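Local coordinates for protein type-iv like pilin ttha1219 (Thermus thermophilus, PDB 5G23) that is a type IV pilin-like protein, resembling type II secretion pseudopilins and probably serving in the pilus system linked to DNA uptake and natural competence, at residues Y109-G119 with N131-V142. Residues are numbered along the deposited sequence; the frame is centred on the assembly and turned at random.
Sequences YEVNQGALRWG and NNPVLGGDEVQV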
ATOM      1  N   TYR B 109       8.694  -0.125  10.832  1.00 17.30           N
ATOM      2  CA  TYR B 109       8.319  -1.457  10.514  1.00 17.45           C
ATOM      3  C   TYR B 109       9.175  -2.413  11.319  1.00 19.03           C
ATOM      4  O   TYR B 109      10.383  -2.183  11.466  1.00 18.33           O
ATOM      5  CB  TYR B 109       8.550  -1.731   9.015  1.00 15.94           C
ATOM      6  CG  TYR B 109       7.651  -0.952   8.159  1.00 16.55           C
ATOM      7  CD1 TYR B 109       6.336  -1.404   7.928  1.00 17.18           C
ATOM      8  CD2 TYR B 109       8.077   0.154   7.507  1.00 17.21           C
ATOM      9  CE1 TYR B 109       5.482  -0.675   7.131  1.00 18.15           C
ATOM     10  CE2 TYR B 109       7.233   0.885   6.699  1.00 18.13           C
ATOM     11  CZ  TYR B 109       5.938   0.467   6.526  1.00 18.06           C
ATOM     12  OH  TYR B 109       5.117   1.155   5.661  1.00 19.43           O
ATOM     13  N   GLU B 110       8.574  -3.486  11.793  1.00 21.08           N
ATOM     14  CA  GLU B 110       9.283  -4.595  12.498  1.00 25.04           C
ATOM     15  C   GLU B 110       8.563  -5.901  12.339  1.00 22.61           C
ATOM     16  O   GLU B 110       7.384  -5.894  12.105  1.00 19.43           O
ATOM     17  CB  GLU B 110       9.270  -4.317  14.015  1.00 31.19           C
ATOM     18  CG  GLU B 110       9.982  -3.062  14.464  1.00 41.18           C
ATOM     19  CD  GLU B 110      10.266  -3.046  15.956  1.00 52.55           C
ATOM     20  OE1 GLU B 110      10.346  -4.157  16.585  1.00 60.25           O
ATOM     21  OE2 GLU B 110      10.375  -1.910  16.502  1.00 61.66           O
ATOM     22  N   VAL B 111       9.266  -7.018  12.510  1.00 22.92           N
ATOM     23  CA  VAL B 111       8.639  -8.344  12.538  1.00 26.61           C
ATOM     24  C   VAL B 111       8.691  -8.872  13.970  1.00 27.56           C
ATOM     25  O   VAL B 111       9.685  -8.737  14.668  1.00 28.18           O
ATOM     26  CB  VAL B 111       9.323  -9.373  11.616  1.00 28.26           C
ATOM     27  CG1 VAL B 111       8.787 -10.794  11.828  1.00 30.99           C
ATOM     28  CG2 VAL B 111       9.056  -9.027  10.199  1.00 29.14           C
ATOM     29  N   ASN B 112       7.595  -9.456  14.377  1.00 29.54           N
ATOM     30  CA  ASN B 112       7.519 -10.124  15.683  1.00 33.52           C
ATOM     31  C   ASN B 112       6.557 -11.303  15.565  1.00 29.86           C
ATOM     32  O   ASN B 112       5.455 -11.134  15.003  1.00 27.18           O
ATOM     33  CB  ASN B 112       6.981  -9.132  16.719  1.00 35.43           C
ATOM     34  CG  ASN B 112       6.650  -9.824  18.046  1.00 41.96           C
ATOM     35  OD1 ASN B 112       5.479 -10.039  18.382  1.00 44.14           O
ATOM     36  ND2 ASN B 112       7.686 -10.212  18.773  1.00 44.50           N
ATOM     37  N   GLN B 113       6.945 -12.474  16.086  1.00 30.12           N
ATOM     38  CA  GLN B 113       6.073 -13.656  16.075  1.00 31.82           C
ATOM     39  C   GLN B 113       5.431 -13.948  14.695  1.00 27.61           C
ATOM     40  O   GLN B 113       4.204 -14.182  14.577  1.00 26.27           O
ATOM     41  CB  GLN B 113       4.979 -13.517  17.117  1.00 36.64           C
ATOM     42  CG  GLN B 113       5.533 -13.509  18.520  1.00 42.41           C
ATOM     43  CD  GLN B 113       4.420 -13.537  19.538  1.00 48.88           C
ATOM     44  OE1 GLN B 113       3.244 -13.317  19.220  1.00 54.79           O
ATOM     45  NE2 GLN B 113       4.773 -13.830  20.762  1.00 53.98           N
ATOM     46  N   GLY B 114       6.262 -13.909  13.654  1.00 25.43           N
ATOM     47  CA  GLY B 114       5.784 -14.313  12.308  1.00 24.37           C
ATOM     48  C   GLY B 114       4.918 -13.283  11.599  1.00 23.53           C
ATOM     49  O   GLY B 114       4.305 -13.602  10.568  1.00 21.83           O
ATOM     50  N   ALA B 115       4.818 -12.062  12.152  1.00 23.49           N
ATOM     51  CA  ALA B 115       4.045 -10.939  11.555  1.00 21.78           C
ATOM     52  C   ALA B 115       4.903  -9.681  11.335  1.00 21.37           C
ATOM     53  O   ALA B 115       5.687  -9.316  12.207  1.00 19.83           O
ATOM     54  CB  ALA B 115       2.863 -10.571  12.431  1.00 24.80           C
ATOM     55  N   LEU B 116       4.743  -9.054  10.165  1.00 17.81           N
ATOM     56  CA  LEU B 116       5.268  -7.791   9.923  1.00 17.51           C
ATOM     57  C   LEU B 116       4.232  -6.768  10.440  1.00 17.62           C
ATOM     58  O   LEU B 116       3.083  -6.866  10.110  1.00 16.25           O
ATOM     59  CB  LEU B 116       5.538  -7.605   8.421  1.00 17.67           C
ATOM     60  CG  LEU B 116       6.067  -6.250   7.944  1.00 17.73           C
ATOM     61  CD1 LEU B 116       7.467  -5.969   8.422  1.00 18.11           C
ATOM     62  CD2 LEU B 116       6.014  -6.199   6.419  1.00 17.51           C
ATOM     63  N   ARG B 117       4.707  -5.792  11.185  1.00 17.27           N
ATOM     64  CA  ARG B 117       3.910  -4.730  11.764  1.00 18.45           C
ATOM     65  C   ARG B 117       4.437  -3.328  11.476  1.00 17.66           C
ATOM     66  O   ARG B 117       5.608  -3.135  11.159  1.00 16.51           O
ATOM     67  CB  ARG B 117       3.809  -4.937  13.266  1.00 22.18           C
ATOM     68  CG  ARG B 117       3.120  -6.233  13.685  1.00 24.91           C
ATOM     69  CD  ARG B 117       2.929  -6.234  15.207  1.00 29.12           C
ATOM     70  NE  ARG B 117       2.198  -7.390  15.667  1.00 34.50           N
ATOM     71  CZ  ARG B 117       2.746  -8.612  15.810  1.00 40.30           C
ATOM     72  NH1 ARG B 117       4.053  -8.828  15.528  1.00 42.05           N
ATOM     73  NH2 ARG B 117       2.005  -9.638  16.203  1.00 40.84           N
ATOM     74  N   TRP B 118       3.540  -2.358  11.533  1.00 17.37           N
ATOM     75  CA  TRP B 118       3.820  -0.998  11.221  1.00 17.28           C
ATOM     76  C   TRP B 118       3.355  -0.058  12.294  1.00 17.84           C
ATOM     77  O   TRP B 118       2.281  -0.294  12.942  1.00 18.38           O
ATOM     78  CB  TRP B 118       3.069  -0.630   9.922  1.00 18.31           C
ATOM     79  CG  TRP B 118       3.150   0.832   9.543  1.00 20.35           C
ATOM     80  CD1 TRP B 118       4.282   1.579   9.236  1.00 21.30           C
ATOM     81  CD2 TRP B 118       2.053   1.744   9.443  1.00 23.39           C
ATOM     82  NE1 TRP B 118       3.939   2.865   8.902  1.00 22.06           N
ATOM     83  CE2 TRP B 118       2.584   3.000   9.030  1.00 22.94           C
ATOM     84  CE3 TRP B 118       0.665   1.601   9.591  1.00 25.54           C
ATOM     85  CZ2 TRP B 118       1.788   4.128   8.859  1.00 25.43           C
ATOM     86  CZ3 TRP B 118      -0.164   2.766   9.382  1.00 27.16           C
ATOM     87  CH2 TRP B 118       0.423   3.991   9.031  1.00 26.51           C
ATOM     88  N   GLY B 119       4.087   1.018  12.509  1.00 17.11           N
ATOM     89  CA  GLY B 119       3.544   2.137  13.311  1.00 18.48           C
ATOM     90  C   GLY B 119       3.965   3.513  12.833  1.00 18.16           C
ATOM     91  O   GLY B 119       4.870   3.641  12.000  1.00 16.99           O
ATOM     92  N   ASN B 131       2.325  -1.459  16.098  1.00 25.78           N
ATOM     93  CA  ASN B 131       1.284  -2.314  16.581  1.00 28.74           C
ATOM     94  C   ASN B 131       0.214  -2.550  15.564  1.00 27.61           C
ATOM     95  O   ASN B 131      -0.783  -3.178  15.873  1.00 31.02           O
ATOM     96  CB  ASN B 131       0.701  -1.777  17.880  1.00 31.48           C
ATOM     97  CG  ASN B 131       0.268  -0.320  17.795  1.00 32.74           C
ATOM     98  OD1 ASN B 131       0.188   0.293  16.743  1.00 32.46           O
ATOM     99  ND2 ASN B 131       0.002   0.248  18.973  1.00 37.27           N
ATOM    100  N   ASN B 132       0.416  -2.090  14.334  1.00 25.72           N
ATOM    101  CA  ASN B 132      -0.598  -2.247  13.276  1.00 25.74           C
ATOM    102  C   ASN B 132      -0.191  -3.391  12.378  1.00 24.40           C
ATOM    103  O   ASN B 132       0.933  -3.470  11.925  1.00 20.29           O
ATOM    104  CB  ASN B 132      -0.770  -1.018  12.428  1.00 27.91           C
ATOM    105  CG  ASN B 132      -1.303   0.153  13.219  1.00 32.14           C
ATOM    106  OD1 ASN B 132      -2.396   0.090  13.738  1.00 35.84           O
ATOM    107  ND2 ASN B 132      -0.520   1.226  13.327  1.00 33.96           N
ATOM    108  N   PRO B 133      -1.103  -4.334  12.169  1.00 23.98           N
ATOM    109  CA  PRO B 133      -0.686  -5.468  11.336  1.00 22.86           C
ATOM    110  C   PRO B 133      -0.432  -5.094   9.890  1.00 21.38           C
ATOM    111  O   PRO B 133      -1.126  -4.248   9.343  1.00 20.37           O
ATOM    112  CB  PRO B 133      -1.890  -6.428  11.379  1.00 25.05           C
ATOM    113  CG  PRO B 133      -2.819  -5.899  12.452  1.00 27.12           C
ATOM    114  CD  PRO B 133      -2.439  -4.482  12.777  1.00 26.37           C
ATOM    115  N   VAL B 134       0.575  -5.667   9.272  1.00 19.13           N
ATOM    116  CA  VAL B 134       0.691  -5.513   7.837  1.00 19.60           C
ATOM    117  C   VAL B 134       0.408  -6.857   7.173  1.00 19.95           C
ATOM    118  O   VAL B 134      -0.492  -6.978   6.363  1.00 19.40           O
ATOM    119  CB  VAL B 134       2.127  -5.016   7.450  1.00 20.02           C
ATOM    120  CG1 VAL B 134       2.294  -4.874   5.924  1.00 20.75           C
ATOM    121  CG2 VAL B 134       2.361  -3.647   8.081  1.00 20.66           C
ATOM    122  N   LEU B 135       1.174  -7.870   7.558  1.00 19.61           N
ATOM    123  CA  LEU B 135       1.155  -9.157   6.918  1.00 21.81           C
ATOM    124  C   LEU B 135       1.539 -10.181   8.012  1.00 20.74           C
ATOM    125  O   LEU B 135       2.540 -10.017   8.684  1.00 18.71           O
ATOM    126  CB  LEU B 135       2.255  -9.181   5.778  1.00 24.66           C
ATOM    127  CG  LEU B 135       2.382 -10.499   4.987  1.00 27.19           C
ATOM    128  CD1 LEU B 135       1.161 -10.790   4.190  1.00 29.53           C
ATOM    129  CD2 LEU B 135       3.544 -10.456   4.033  1.00 30.93           C
ATOM    130  N   GLY B 136       0.810 -11.287   8.071  1.00 21.19           N
ATOM    131  CA  GLY B 136       1.269 -12.473   8.723  1.00 22.37           C
ATOM    132  C   GLY B 136       0.736 -12.630  10.137  1.00 24.42           C
ATOM    133  O   GLY B 136      -0.168 -11.961  10.523  1.00 24.39           O
ATOM    134  N   GLY B 137       1.369 -13.535  10.882  1.00 28.04           N
ATOM    135  CA  GLY B 137       1.014 -13.833  12.275  1.00 31.17           C
ATOM    136  C   GLY B 137      -0.216 -14.771  12.339  1.00 34.34           C
ATOM    137  O   GLY B 137      -0.898 -14.859  13.364  1.00 36.40           O
ATOM    138  N   ASP B 138      -0.496 -15.492  11.266  1.00 32.73           N
ATOM    139  CA  ASP B 138      -1.591 -16.445  11.246  1.00 33.78           C
ATOM    140  C   ASP B 138      -1.287 -17.595  10.287  1.00 31.32           C
ATOM    141  O   ASP B 138      -0.241 -18.225  10.358  1.00 31.46           O
ATOM    142  CB  ASP B 138      -2.906 -15.669  10.852  1.00 35.16           C
ATOM    143  CG  ASP B 138      -2.800 -14.755   9.481  1.00 38.08           C
ATOM    144  OD1 ASP B 138      -2.089 -15.012   8.461  1.00 33.93           O
ATOM    145  OD2 ASP B 138      -3.489 -13.696   9.409  1.00 43.05           O
ATOM    146  N   GLU B 139      -2.186 -17.832   9.367  1.00 28.34           N
ATOM    147  CA  GLU B 139      -1.995 -18.779   8.300  1.00 28.14           C
ATOM    148  C   GLU B 139      -0.677 -18.392   7.599  1.00 24.84           C
ATOM    149  O   GLU B 139       0.141 -19.263   7.262  1.00 23.84           O
ATOM    150  CB  GLU B 139      -3.282 -18.712   7.387  1.00 30.37           C
ATOM    151  CG  GLU B 139      -3.327 -19.622   6.183  1.00 33.28           C
ATOM    152  CD  GLU B 139      -4.606 -19.444   5.330  1.00 37.90           C
ATOM    153  OE1 GLU B 139      -5.641 -19.000   5.892  1.00 43.93           O
ATOM    154  OE2 GLU B 139      -4.605 -19.776   4.104  1.00 37.01           O
ATOM    155  N   VAL B 140      -0.494 -17.093   7.348  1.00 22.41           N
ATOM    156  CA  VAL B 140       0.748 -16.594   6.718  1.00 21.08           C
ATOM    157  C   VAL B 140       1.746 -16.373   7.811  1.00 19.16           C
ATOM    158  O   VAL B 140       1.461 -15.703   8.768  1.00 19.71           O
ATOM    159  CB  VAL B 140       0.549 -15.280   5.925  1.00 20.47           C
ATOM    160  CG1 VAL B 140       1.849 -14.765   5.390  1.00 19.91           C
ATOM    161  CG2 VAL B 140      -0.499 -15.443   4.820  1.00 21.70           C
ATOM    162  N   GLN B 141       2.933 -16.915   7.629  1.00 19.38           N
ATOM    163  CA  GLN B 141       4.061 -16.663   8.539  1.00 18.97           C
ATOM    164  C   GLN B 141       5.132 -15.945   7.813  1.00 18.24           C
ATOM    165  O   GLN B 141       5.616 -16.423   6.751  1.00 17.01           O
ATOM    166  CB  GLN B 141       4.617 -17.986   9.082  1.00 20.15           C
ATOM    167  CG  GLN B 141       3.644 -18.649  10.051  1.00 21.46           C
ATOM    168  CD  GLN B 141       3.592 -17.924  11.362  1.00 23.03           C
ATOM    169  OE1 GLN B 141       4.634 -17.659  12.002  1.00 23.62           O
ATOM    170  NE2 GLN B 141       2.395 -17.590  11.788  1.00 23.39           N
ATOM    171  N   VAL B 142       5.538 -14.795   8.335  1.00 17.47           N
ATOM    172  CA  VAL B 142       6.681 -14.055   7.808  1.00 16.88           C
ATOM    173  C   VAL B 142       7.906 -14.665   8.475  1.00 16.83           C
ATOM    174  O   VAL B 142       8.088 -14.483   9.654  1.00 16.24           O
ATOM    175  CB  VAL B 142       6.512 -12.510   8.033  1.00 17.52           C
ATOM    176  CG1 VAL B 142       7.738 -11.756   7.545  1.00 17.69           C
ATOM    177  CG2 VAL B 142       5.300 -12.023   7.259  1.00 18.85           C
TER
HETATM  178  O   HOH W   1       2.446 -16.307  14.350  1.00 38.40           O
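Val134 lays its CG2 methyl against Trp118 CB at 3.6 Å, while its CG1, anti to the backbone N (chi1 179°), runs alongside the Leu116 CD2 methyl at 4.0 Å. They sit where strand 132-134, at the margin of the antiparallel pilin sheet, pairs with strand 115-122 of the same beta hairpin. A classic beta bulge sets Val134 and Leu135 both facing Leu116, whose O accepts Val134 N at 2.9 Å and, weakly, Leu135 N. Branched, apolar Val134 can thus fill the groove between two side chains of one strand; Leu51 of the second subunit also packs on it. Asn132 brings ND2 obliquely to Trp118 CE3 (3.9 Å), amide and ring planes 42° apart, and ND2 also bonds weakly to Trp118 O, so a polar amide suits this partly exposed margin. Extended Arg117 sends NH1 back to Asn112 O (2.7 Å), clasping the type I' turn, and Ala115 CB lies over one face of the Arg117 guanidinium, toward its rim. A leucine in place of Arg117 would probably cost Asn112 O its side-chain donor, leaving the turn held by its backbone bonds to Ala115. Glycine suits Gly114, whose phi is positive and where a CB would hit Gln141 OE1, and Gly136, where one would strike Gly114 O, which takes a nearly straight bond (173°) from Val142 N at 2.8 Å.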